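Local coordinates for dicer Related Helicase (Caenorhabditis elegans, PDB 6M6Q), which probably hydrolyses ATP as an RNA-binding, RIG-I-like helicase of the RNA interference pathway, this piece being its N-terminal domain, at residues 8-19 with 149-159. Sequence-based numbering, arbitrary orientation.
Sequences LEDYDKSKLRLP and YGYSHWEDLPD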
loop_
_atom_site.group_PDB
_atom_site.type_symbol
_atom_site.label_atom_id
_atom_site.label_comp_id
_atom_site.label_asym_id
_atom_site.label_seq_id
_atom_site.Cartn_x
_atom_site.Cartn_y
_atom_site.Cartn_z
ATOM N N LEU B 8 9.112 2.599 31.178
ATOM C CA LEU B 8 9.202 3.635 30.110
ATOM C C LEU B 8 8.819 5.002 30.698
ATOM O O LEU B 8 9.604 5.944 30.531
ATOM C CB LEU B 8 8.275 3.264 28.946
ATOM C CG LEU B 8 8.562 3.965 27.612
ATOM C CD1 LEU B 8 8.220 3.062 26.454
ATOM C CD2 LEU B 8 7.798 5.279 27.477
ATOM N N GLU B 9 7.683 5.081 31.405
ATOM C CA GLU B 9 7.098 6.366 31.881
ATOM C C GLU B 9 8.083 7.067 32.833
ATOM O O GLU B 9 7.998 8.312 32.932
ATOM C CB GLU B 9 5.727 6.145 32.524
ATOM C CG GLU B 9 5.716 5.117 33.636
ATOM C CD GLU B 9 4.345 4.513 33.895
ATOM O OE1 GLU B 9 3.410 5.280 34.238
ATOM O OE2 GLU B 9 4.203 3.283 33.723
ATOM N N ASP B 10 9.025 6.315 33.436
ATOM C CA ASP B 10 10.057 6.834 34.388
ATOM C C ASP B 10 11.205 7.517 33.615
ATOM O O ASP B 10 11.686 8.559 34.087
ATOM C CB ASP B 10 10.616 5.720 35.286
ATOM C CG ASP B 10 9.580 5.033 36.165
ATOM O OD1 ASP B 10 9.826 3.866 36.561
ATOM O OD2 ASP B 10 8.546 5.671 36.466
ATOM N N TYR B 11 11.640 6.928 32.492
ATOM C CA TYR B 11 12.845 7.331 31.703
ATOM C C TYR B 11 12.746 8.810 31.291
ATOM O O TYR B 11 11.630 9.309 31.149
ATOM C CB TYR B 11 12.986 6.426 30.473
ATOM C CG TYR B 11 14.337 6.445 29.802
ATOM C CD1 TYR B 11 15.365 5.617 30.238
ATOM C CD2 TYR B 11 14.577 7.239 28.687
ATOM C CE1 TYR B 11 16.601 5.600 29.605
ATOM C CE2 TYR B 11 15.810 7.245 28.054
ATOM C CZ TYR B 11 16.821 6.413 28.504
ATOM O OH TYR B 11 18.037 6.412 27.880
ATOM N N ASP B 12 13.890 9.437 30.997
ATOM C CA ASP B 12 14.056 10.903 30.777
ATOM C C ASP B 12 13.167 11.412 29.626
ATOM O O ASP B 12 12.266 12.218 29.916
ATOM C CB ASP B 12 15.520 11.248 30.506
ATOM C CG ASP B 12 15.900 12.649 30.945
ATOM O OD1 ASP B 12 14.968 13.491 31.139
ATOM O OD2 ASP B 12 17.118 12.902 31.077
ATOM N N LYS B 13 13.535 11.116 28.371
ATOM C CA LYS B 13 12.801 11.511 27.125
ATOM C C LYS B 13 12.943 13.018 26.841
ATOM O O LYS B 13 12.222 13.511 25.945
ATOM C CB LYS B 13 11.309 11.159 27.208
ATOM C CG LYS B 13 10.968 9.677 27.144
ATOM C CD LYS B 13 9.476 9.420 27.144
ATOM C CE LYS B 13 9.068 8.339 28.120
ATOM N NZ LYS B 13 9.273 8.756 29.522
ATOM N N SER B 14 13.859 13.716 27.513
ATOM C CA SER B 14 14.118 15.170 27.298
ATOM C C SER B 14 15.114 15.356 26.147
ATOM O O SER B 14 15.110 16.440 25.532
ATOM C CB SER B 14 14.605 15.831 28.553
ATOM O OG SER B 14 15.814 15.236 28.999
ATOM N N LYS B 15 15.905 14.315 25.852
ATOM C CA LYS B 15 16.981 14.343 24.833
ATOM C C LYS B 15 16.421 13.952 23.447
ATOM O O LYS B 15 17.162 14.129 22.454
ATOM C CB LYS B 15 18.123 13.420 25.268
ATOM C CG LYS B 15 18.731 13.733 26.626
ATOM C CD LYS B 15 19.570 14.983 26.632
ATOM C CE LYS B 15 19.683 15.616 28.003
ATOM N NZ LYS B 15 18.434 16.319 28.390
ATOM N N LEU B 16 15.181 13.433 23.369
ATOM C CA LEU B 16 14.582 12.929 22.092
ATOM C C LEU B 16 14.086 14.126 21.267
ATOM O O LEU B 16 13.203 14.836 21.763
ATOM C CB LEU B 16 13.412 11.972 22.371
ATOM C CG LEU B 16 13.610 10.915 23.460
ATOM C CD1 LEU B 16 12.347 10.074 23.617
ATOM C CD2 LEU B 16 14.800 10.022 23.162
ATOM N N ARG B 17 14.559 14.279 20.029
ATOM C CA ARG B 17 14.078 15.317 19.078
ATOM C C ARG B 17 12.850 14.801 18.309
ATOM O O ARG B 17 12.192 15.629 17.635
ATOM C CB ARG B 17 15.199 15.718 18.119
ATOM C CG ARG B 17 16.292 16.549 18.770
ATOM C CD ARG B 17 15.911 18.023 18.859
ATOM N NE ARG B 17 16.676 18.750 19.879
ATOM C CZ ARG B 17 16.414 18.745 21.198
ATOM N NH1 ARG B 17 15.403 18.042 21.680
ATOM N NH2 ARG B 17 17.178 19.439 22.028
ATOM N N LEU B 18 12.579 13.487 18.381
ATOM C CA LEU B 18 11.414 12.822 17.734
ATOM C C LEU B 18 10.730 11.911 18.751
ATOM O O LEU B 18 10.870 10.694 18.700
ATOM C CB LEU B 18 11.884 12.033 16.503
ATOM C CG LEU B 18 10.773 11.570 15.559
ATOM C CD1 LEU B 18 10.488 12.613 14.483
ATOM C CD2 LEU B 18 11.140 10.240 14.917
ATOM N N PRO B 19 9.913 12.474 19.660
ATOM C CA PRO B 19 9.126 11.661 20.579
ATOM C C PRO B 19 7.973 10.935 19.860
ATOM O O PRO B 19 7.697 11.253 18.695
ATOM C CB PRO B 19 8.592 12.691 21.592
ATOM C CG PRO B 19 8.496 13.992 20.789
ATOM C CD PRO B 19 9.621 13.914 19.772
ATOM N N TYR B 149 16.058 2.198 20.987
ATOM C CA TYR B 149 14.890 3.038 21.384
ATOM C C TYR B 149 15.227 4.491 21.105
ATOM O O TYR B 149 14.506 5.129 20.336
ATOM C CB TYR B 149 14.504 2.824 22.850
ATOM C CG TYR B 149 13.526 3.827 23.415
ATOM C CD1 TYR B 149 13.965 4.869 24.222
ATOM C CD2 TYR B 149 12.159 3.710 23.205
ATOM C CE1 TYR B 149 13.085 5.791 24.769
ATOM C CE2 TYR B 149 11.262 4.622 23.748
ATOM C CZ TYR B 149 11.730 5.658 24.546
ATOM O OH TYR B 149 10.864 6.551 25.098
ATOM N N GLY B 150 16.364 4.948 21.629
ATOM C CA GLY B 150 16.849 6.325 21.455
ATOM C C GLY B 150 16.987 6.695 19.992
ATOM O O GLY B 150 16.508 7.782 19.598
ATOM N N TYR B 151 17.605 5.810 19.216
ATOM C CA TYR B 151 17.944 6.015 17.790
ATOM C C TYR B 151 16.646 6.205 16.983
ATOM O O TYR B 151 16.629 7.054 16.036
ATOM C CB TYR B 151 18.798 4.845 17.293
ATOM C CG TYR B 151 19.447 5.073 15.953
ATOM C CD1 TYR B 151 20.674 5.707 15.843
ATOM C CD2 TYR B 151 18.825 4.665 14.785
ATOM C CE1 TYR B 151 21.259 5.946 14.605
ATOM C CE2 TYR B 151 19.401 4.883 13.541
ATOM C CZ TYR B 151 20.627 5.522 13.449
ATOM O OH TYR B 151 21.191 5.762 12.228
ATOM N N SER B 152 15.583 5.492 17.379
ATOM C CA SER B 152 14.242 5.526 16.733
ATOM C C SER B 152 13.518 6.841 17.071
ATOM O O SER B 152 12.532 7.176 16.361
ATOM C CB SER B 152 13.417 4.313 17.125
ATOM O OG SER B 152 12.799 4.490 18.391
ATOM N N HIS B 153 14.016 7.574 18.081
ATOM C CA HIS B 153 13.418 8.827 18.618
ATOM C C HIS B 153 14.357 10.040 18.409
ATOM O O HIS B 153 13.991 11.138 18.870
ATOM C CB HIS B 153 13.105 8.637 20.102
ATOM C CG HIS B 153 11.880 7.842 20.374
ATOM N ND1 HIS B 153 10.621 8.330 20.125
ATOM C CD2 HIS B 153 11.712 6.631 20.952
ATOM C CE1 HIS B 153 9.728 7.432 20.505
ATOM N NE2 HIS B 153 10.370 6.394 21.024
ATOM N N TRP B 154 15.519 9.856 17.763
ATOM C CA TRP B 154 16.539 10.927 17.524
ATOM C C TRP B 154 17.077 11.478 18.872
ATOM O O TRP B 154 17.128 12.733 19.041
ATOM C CB TRP B 154 15.962 12.080 16.671
ATOM C CG TRP B 154 15.406 11.719 15.327
ATOM C CD1 TRP B 154 15.508 10.524 14.667
ATOM C CD2 TRP B 154 14.718 12.615 14.426
ATOM N NE1 TRP B 154 14.903 10.610 13.438
ATOM C CE2 TRP B 154 14.414 11.883 13.262
ATOM C CE3 TRP B 154 14.308 13.948 14.504
ATOM C CZ2 TRP B 154 13.725 12.444 12.188
ATOM C CZ3 TRP B 154 13.628 14.503 13.442
ATOM C CH2 TRP B 154 13.354 13.763 12.296
ATOM N N GLU B 155 17.495 10.598 19.779
ATOM C CA GLU B 155 18.109 10.963 21.080
ATOM C C GLU B 155 19.445 11.686 20.840
ATOM O O GLU B 155 20.243 11.203 20.011
ATOM C CB GLU B 155 18.312 9.703 21.919
ATOM C CG GLU B 155 18.631 9.966 23.365
ATOM C CD GLU B 155 18.731 8.701 24.188
ATOM O OE1 GLU B 155 19.497 7.804 23.784
ATOM O OE2 GLU B 155 18.029 8.603 25.210
ATOM N N ASP B 156 19.664 12.788 21.572
ATOM C CA ASP B 156 20.918 13.597 21.620
ATOM C C ASP B 156 21.196 14.210 20.237
ATOM O O ASP B 156 22.357 14.570 19.982
ATOM C CB ASP B 156 22.124 12.781 22.125
ATOM C CG ASP B 156 21.946 12.157 23.504
ATOM O OD1 ASP B 156 21.150 12.709 24.312
ATOM O OD2 ASP B 156 22.600 11.119 23.757
ATOM N N LEU B 157 20.168 14.405 19.412
ATOM C CA LEU B 157 20.302 15.051 18.079
ATOM C C LEU B 157 20.324 16.567 18.281
ATOM O O LEU B 157 19.548 17.101 19.077
ATOM C CB LEU B 157 19.143 14.603 17.173
ATOM C CG LEU B 157 19.185 15.113 15.725
ATOM C CD1 LEU B 157 20.012 14.194 14.829
ATOM C CD2 LEU B 157 17.782 15.268 15.160
ATOM N N PRO B 158 21.233 17.310 17.602
ATOM C CA PRO B 158 21.266 18.766 17.733
ATOM C C PRO B 158 19.938 19.428 17.330
ATOM O O PRO B 158 19.192 18.844 16.578
ATOM C CB PRO B 158 22.414 19.185 16.800
ATOM C CG PRO B 158 23.291 17.947 16.729
ATOM C CD PRO B 158 22.299 16.802 16.718
ATOM N N ASP B 159 19.722 20.651 17.817
ATOM C CA ASP B 159 18.439 21.401 17.761
ATOM C C ASP B 159 18.173 21.871 16.323
ATOM O O ASP B 159 17.001 21.837 15.897
ATOM C CB ASP B 159 18.473 22.594 18.722
ATOM C CG ASP B 159 18.949 22.232 20.122
ATOM O OD1 ASP B 159 20.167 22.382 20.398
ATOM O OD2 ASP B 159 18.116 21.777 20.909
#
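Leu18 lies over one face of the Trp154 indole, its CB 3.6 Å from Trp154 CD2 and its CD1 above the six-membered ring in a CH-pi contact 10° off the normal; Arg17 CB meets the indole at its edge. With CG anti to the backbone N (chi1 -166°), Leu18 turns both methyls along the indole. Leu16 CD1 covers one face of the His153 imidazole, while Leu18 O sits at its edge: His153 ND1 donates to Leu18 O at 2.8 Å, in the ring plane and on a lone pair of the carbonyl. Leu18 N returns a bond to His153 O, so side chain and backbone of His153 grip the same residue. Two further backbone bonds, Arg17 N to Trp154 O and Asp156 N to Lys15 O (3.0 Å), flank the single bridge of Leu16 with Glu155. Bent at chi2, Arg17 runs past Leu157 and puts NH2 2.8 Å from Asp159 OD2, a salt bridge entering above the carboxylate plane. An alanine in place of Arg17 would probably leave Asp159 without this charged mate and strip Leu157 of the methylene contacts beyond CB. The segment 149-159 ends helix 146-152 in a Schellman motif at Trp154; the N-terminal loop 8-19 is laid across that end. Phe25 of helix 25-29 stacks on His153, whose NE2 bonds Asp138 of helix 131-144, and Trp154 reaches Ala164 and Lys168 of helix 162-171.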